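CRISPR-associated protein CasA/Cse1 (Thermus thermophilus, PDB 4AN8) serves in the type I-E CRISPR ribonucleoprotein complex Cascade, where it takes part in selecting foreign DNA during adaptive immunity against viruses and plasmids. Local coordinates at residues R44-L56 / L346-R360. Sequence-based numbering, arbitrary orientation.
Sequences RIETPSPLEEAVL and LGQVSDQAKVLDIRR
Arg360 NH2 reaches the carbonyl oxygen of Thr47 at 2.8 Å, a bent and therefore weak hydrogen bond. Pro48 O lies near the edge of the same guanidinium, at an angle too poor for bonding. A long cationic side chain suits this place: it leaves strand 354-360 with CG anti to the backbone N (chi1 167°), then bends at chi3 towards the carbonyls ahead of helix 50-56. Pro50 covers one face of the guanidinium, with CG over its centre. Glu53 OE1 and Arg360 NH1 form an ion pair whose details are doubtful, since the modelled atoms clash; Glu53 OE2 also pairs with Arg344.

Pro50 fits the first helical turn, where an amide hydrogen would find no helical acceptor. Its ring presses on the strand, CD lying a tight 3.4 Å from Ile358 CG2, while the other branch of this isoleucine runs to Leu51. Just before it, Ser49 is the N-cap: its OG accepts a nearly straight bond from Glu52 N (3.1 Å, 176°). Further along, Leu346 CD1 packs on Ala54 CB at 3.8 Å, the small methyl letting the leucine approach the helix backbone. Leu51 CD1 meets Ile358 CD1 at 3.7 Å, while its CD2 lies against Gln348 CG; the amide nitrogen of Gln348 is bound by Ala187 O and Phe167 O.

Helix 50-56 thus runs across the hairpin of strands 346-351 and 354-360, its axis 7.4 Å from the first of them, while Leu51 and Val55 pack on helix 154-167 and Leu56 touches Pro20 of strand 19-23.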
loop_
_atom_site.group_PDB
_atom_site.type_symbol
_atom_site.label_atom_id
_atom_site.label_comp_id
_atom_site.label_asym_id
_atom_site.label_seq_id
_atom_site.Cartn_x
_atom_site.Cartn_y
_atom_site.Cartn_z
ATOM N N ARG A 44 -1.067 2.992 17.065
ATOM C CA ARG A 44 -0.634 2.583 15.736
ATOM C C ARG A 44 0.817 2.981 15.480
ATOM O O ARG A 44 1.418 3.754 16.241
ATOM C CB ARG A 44 -1.511 3.246 14.676
ATOM C CG ARG A 44 -1.489 4.741 14.757
ATOM C CD ARG A 44 -2.237 5.367 13.609
ATOM N NE ARG A 44 -2.280 6.816 13.739
ATOM C CZ ARG A 44 -3.249 7.480 14.370
ATOM N NH1 ARG A 44 -4.263 6.825 14.929
ATOM N NH2 ARG A 44 -3.205 8.803 14.438
ATOM N N ILE A 45 1.366 2.438 14.399
ATOM C CA ILE A 45 2.610 2.921 13.854
ATOM C C ILE A 45 2.282 4.231 13.175
ATOM O O ILE A 45 1.315 4.307 12.411
ATOM C CB ILE A 45 3.190 1.918 12.859
ATOM C CG1 ILE A 45 3.896 0.798 13.632
ATOM C CG2 ILE A 45 4.148 2.613 11.917
ATOM C CD1 ILE A 45 4.338 -0.312 12.785
ATOM N N GLU A 46 3.069 5.258 13.482
ATOM C CA GLU A 46 2.744 6.630 13.148
ATOM C C GLU A 46 3.876 7.316 12.380
ATOM O O GLU A 46 4.901 7.709 12.954
ATOM C CB GLU A 46 2.441 7.413 14.425
ATOM C CG GLU A 46 2.190 8.910 14.214
ATOM C CD GLU A 46 0.849 9.215 13.560
ATOM O OE1 GLU A 46 0.086 8.273 13.234
ATOM O OE2 GLU A 46 0.550 10.413 13.381
ATOM N N THR A 47 3.677 7.496 11.086
ATOM C CA THR A 47 4.685 8.119 10.266
ATOM C C THR A 47 4.010 8.916 9.162
ATOM O O THR A 47 2.940 8.537 8.689
ATOM C CB THR A 47 5.639 7.046 9.653
ATOM O OG1 THR A 47 6.412 7.641 8.606
ATOM C CG2 THR A 47 4.827 5.858 9.087
ATOM N N PRO A 48 4.620 10.032 8.753
ATOM C CA PRO A 48 4.076 10.743 7.595
ATOM C C PRO A 48 4.212 9.936 6.299
ATOM O O PRO A 48 3.403 10.105 5.393
ATOM C CB PRO A 48 4.921 12.024 7.529
ATOM C CG PRO A 48 6.170 11.706 8.258
ATOM C CD PRO A 48 5.791 10.709 9.333
ATOM N N SER A 49 5.212 9.065 6.217
ATOM C CA SER A 49 5.397 8.230 5.029
ATOM C C SER A 49 4.585 6.938 4.981
ATOM O O SER A 49 4.787 6.030 5.792
ATOM C CB SER A 49 6.849 7.822 4.901
ATOM O OG SER A 49 6.905 6.843 3.908
ATOM N N PRO A 50 3.702 6.822 3.988
ATOM C CA PRO A 50 2.930 5.579 3.844
ATOM C C PRO A 50 3.813 4.359 3.507
ATOM O O PRO A 50 3.418 3.221 3.812
ATOM C CB PRO A 50 1.956 5.888 2.695
ATOM C CG PRO A 50 1.930 7.442 2.601
ATOM C CD PRO A 50 3.311 7.864 3.020
ATOM N N LEU A 51 4.973 4.582 2.883
ATOM C CA LEU A 51 5.889 3.484 2.587
ATOM C C LEU A 51 6.513 2.986 3.892
ATOM O O LEU A 51 6.633 1.789 4.103
ATOM C CB LEU A 51 6.980 3.918 1.596
ATOM C CG LEU A 51 6.495 4.553 0.275
ATOM C CD1 LEU A 51 7.672 4.709 -0.700
ATOM C CD2 LEU A 51 5.314 3.775 -0.370
ATOM N N GLU A 52 6.915 3.911 4.752
ATOM C CA GLU A 52 7.426 3.566 6.074
ATOM C C GLU A 52 6.425 2.740 6.852
ATOM O O GLU A 52 6.762 1.705 7.415
ATOM C CB GLU A 52 7.772 4.823 6.880
ATOM C CG GLU A 52 9.221 5.197 6.837
ATOM C CD GLU A 52 9.573 6.419 7.713
ATOM O OE1 GLU A 52 8.771 6.816 8.596
ATOM O OE2 GLU A 52 10.661 6.989 7.519
ATOM N N GLU A 53 5.184 3.200 6.884
ATOM C CA GLU A 53 4.142 2.473 7.590
ATOM C C GLU A 53 4.013 1.048 7.036
ATOM O O GLU A 53 3.890 0.088 7.803
ATOM C CB GLU A 53 2.813 3.214 7.465
ATOM C CG GLU A 53 1.640 2.584 8.207
ATOM C CD GLU A 53 0.374 3.456 8.101
ATOM O OE1 GLU A 53 0.476 4.574 7.566
ATOM O OE2 GLU A 53 -0.726 3.031 8.522
ATOM N N ALA A 54 4.009 0.917 5.709
ATOM C CA ALA A 54 3.799 -0.388 5.077
ATOM C C ALA A 54 4.888 -1.374 5.487
ATOM O O ALA A 54 4.587 -2.466 5.967
ATOM C CB ALA A 54 3.760 -0.265 3.571
ATOM N N VAL A 55 6.144 -0.958 5.331
ATOM C CA VAL A 55 7.267 -1.860 5.597
ATOM C C VAL A 55 7.476 -2.145 7.070
ATOM O O VAL A 55 7.872 -3.250 7.416
ATOM C CB VAL A 55 8.603 -1.398 4.980
ATOM C CG1 VAL A 55 8.503 -1.347 3.504
ATOM C CG2 VAL A 55 9.064 -0.052 5.566
ATOM N N LEU A 56 7.177 -1.189 7.945
ATOM C CA LEU A 56 7.303 -1.447 9.376
ATOM C C LEU A 56 6.336 -2.561 9.816
ATOM O O LEU A 56 6.740 -3.482 10.542
ATOM C CB LEU A 56 7.131 -0.171 10.199
ATOM C CG LEU A 56 8.208 0.913 10.012
ATOM C CD1 LEU A 56 7.794 2.277 10.616
ATOM C CD2 LEU A 56 9.519 0.462 10.570
ATOM N N LEU A 346 -1.945 1.585 1.175
ATOM C CA LEU A 346 -0.626 2.217 1.108
ATOM C C LEU A 346 0.108 1.798 -0.164
ATOM O O LEU A 346 0.061 0.635 -0.555
ATOM C CB LEU A 346 0.219 1.804 2.320
ATOM C CG LEU A 346 -0.440 1.888 3.688
ATOM C CD1 LEU A 346 0.441 1.242 4.771
ATOM C CD2 LEU A 346 -0.795 3.330 4.032
ATOM N N GLY A 347 0.797 2.731 -0.803
ATOM C CA GLY A 347 1.561 2.415 -2.000
ATOM C C GLY A 347 2.085 3.639 -2.756
ATOM O O GLY A 347 1.904 4.770 -2.316
ATOM N N GLN A 348 2.738 3.398 -3.893
ATOM C CA GLN A 348 3.300 4.463 -4.711
ATOM C C GLN A 348 2.486 4.566 -5.970
ATOM O O GLN A 348 2.019 3.557 -6.476
ATOM C CB GLN A 348 4.730 4.130 -5.181
ATOM C CG GLN A 348 5.579 3.503 -4.197
ATOM C CD GLN A 348 7.022 3.412 -4.639
ATOM O OE1 GLN A 348 7.847 4.214 -4.223
ATOM N NE2 GLN A 348 7.346 2.391 -5.434
ATOM N N VAL A 349 2.359 5.774 -6.497
ATOM C CA VAL A 349 1.893 5.923 -7.865
ATOM C C VAL A 349 3.149 5.963 -8.713
ATOM O O VAL A 349 4.034 6.800 -8.489
ATOM C CB VAL A 349 1.124 7.230 -8.082
ATOM C CG1 VAL A 349 0.522 7.246 -9.499
ATOM C CG2 VAL A 349 0.054 7.376 -7.024
ATOM N N SER A 350 3.270 5.053 -9.660
ATOM C CA SER A 350 4.540 4.985 -10.351
ATOM C C SER A 350 4.389 4.951 -11.852
ATOM O O SER A 350 3.300 4.767 -12.383
ATOM C CB SER A 350 5.379 3.793 -9.879
ATOM O OG SER A 350 4.871 2.582 -10.391
ATOM N N ASP A 351 5.520 5.114 -12.524
ATOM C CA ASP A 351 5.565 5.139 -13.970
ATOM C C ASP A 351 6.977 4.732 -14.363
ATOM O O ASP A 351 7.914 5.552 -14.310
ATOM C CB ASP A 351 5.259 6.549 -14.445
ATOM C CG ASP A 351 5.316 6.670 -15.926
ATOM O OD1 ASP A 351 5.089 5.638 -16.599
ATOM O OD2 ASP A 351 5.591 7.791 -16.407
ATOM N N GLN A 352 7.146 3.457 -14.710
ATOM C CA GLN A 352 8.483 2.925 -14.949
ATOM C C GLN A 352 9.363 3.284 -13.746
ATOM O O GLN A 352 8.948 3.138 -12.593
ATOM C CB GLN A 352 9.080 3.501 -16.239
ATOM C CG GLN A 352 8.089 3.673 -17.401
ATOM C CD GLN A 352 7.909 2.418 -18.260
ATOM O OE1 GLN A 352 8.153 1.291 -17.814
ATOM N NE2 GLN A 352 7.482 2.617 -19.506
ATOM N N ALA A 353 10.568 3.780 -14.013
ATOM C CA ALA A 353 11.516 4.102 -12.944
ATOM C C ALA A 353 11.086 5.318 -12.117
ATOM O O ALA A 353 11.710 5.639 -11.098
ATOM C CB ALA A 353 12.937 4.316 -13.519
ATOM N N LYS A 354 10.031 6.002 -12.562
ATOM C CA LYS A 354 9.573 7.198 -11.855
ATOM C C LYS A 354 8.516 6.911 -10.772
ATOM O O LYS A 354 7.566 6.153 -10.983
ATOM C CB LYS A 354 9.084 8.263 -12.841
ATOM C CG LYS A 354 10.189 8.805 -13.745
ATOM C CD LYS A 354 9.751 10.064 -14.481
ATOM C CE LYS A 354 10.856 10.591 -15.392
ATOM N NZ LYS A 354 12.123 10.856 -14.646
ATOM N N VAL A 355 8.704 7.512 -9.605
ATOM C CA VAL A 355 7.690 7.474 -8.577
ATOM C C VAL A 355 6.977 8.827 -8.604
ATOM O O VAL A 355 7.563 9.836 -8.234
ATOM C CB VAL A 355 8.314 7.174 -7.177
ATOM C CG1 VAL A 355 7.293 7.374 -6.061
ATOM C CG2 VAL A 355 8.897 5.735 -7.136
ATOM N N LEU A 356 5.723 8.857 -9.052
ATOM C CA LEU A 356 4.995 10.122 -9.178
ATOM C C LEU A 356 4.443 10.638 -7.863
ATOM O O LEU A 356 4.218 11.844 -7.696
ATOM C CB LEU A 356 3.827 9.989 -10.161
ATOM C CG LEU A 356 4.166 9.567 -11.587
ATOM C CD1 LEU A 356 2.904 9.489 -12.412
ATOM C CD2 LEU A 356 5.174 10.536 -12.213
ATOM N N ASP A 357 4.183 9.728 -6.936
ATOM C CA ASP A 357 3.438 10.095 -5.740
ATOM C C ASP A 357 3.393 8.923 -4.769
ATOM O O ASP A 357 3.593 7.763 -5.148
ATOM C CB ASP A 357 2.014 10.528 -6.116
ATOM C CG ASP A 357 1.323 11.341 -5.015
ATOM O OD1 ASP A 357 2.012 11.988 -4.194
ATOM O OD2 ASP A 357 0.066 11.339 -4.981
ATOM N N ILE A 358 3.110 9.246 -3.517
ATOM C CA ILE A 358 3.028 8.267 -2.458
ATOM C C ILE A 358 1.740 8.555 -1.699
ATOM O O ILE A 358 1.461 9.691 -1.357
ATOM C CB ILE A 358 4.301 8.357 -1.614
ATOM C CG1 ILE A 358 5.412 7.608 -2.334
ATOM C CG2 ILE A 358 4.123 7.798 -0.270
ATOM C CD1 ILE A 358 6.761 8.097 -1.980
ATOM N N ARG A 359 0.921 7.533 -1.488
ATOM C CA ARG A 359 -0.425 7.764 -0.985
ATOM C C ARG A 359 -0.835 6.826 0.136
ATOM O O ARG A 359 -0.479 5.640 0.128
ATOM C CB ARG A 359 -1.442 7.678 -2.131
ATOM C CG ARG A 359 -1.721 9.021 -2.769
ATOM C CD ARG A 359 -2.305 8.919 -4.167
ATOM N NE ARG A 359 -3.542 8.141 -4.235
ATOM C CZ ARG A 359 -4.118 7.786 -5.382
ATOM N NH1 ARG A 359 -3.562 8.167 -6.531
ATOM N NH2 ARG A 359 -5.238 7.067 -5.390
ATOM N N ARG A 360 -1.594 7.389 1.079
ATOM C CA ARG A 360 -2.260 6.670 2.147
ATOM C C ARG A 360 -3.768 6.883 2.005
ATOM O O ARG A 360 -4.260 8.004 2.092
ATOM C CB ARG A 360 -1.772 7.169 3.514
ATOM C CG ARG A 360 -2.614 6.721 4.718
ATOM C CD ARG A 360 -1.787 6.621 6.029
ATOM N NE ARG A 360 -0.785 7.677 6.111
ATOM C CZ ARG A 360 0.491 7.512 6.451
ATOM N NH1 ARG A 360 0.977 6.334 6.772
ATOM N NH2 ARG A 360 1.291 8.558 6.467
#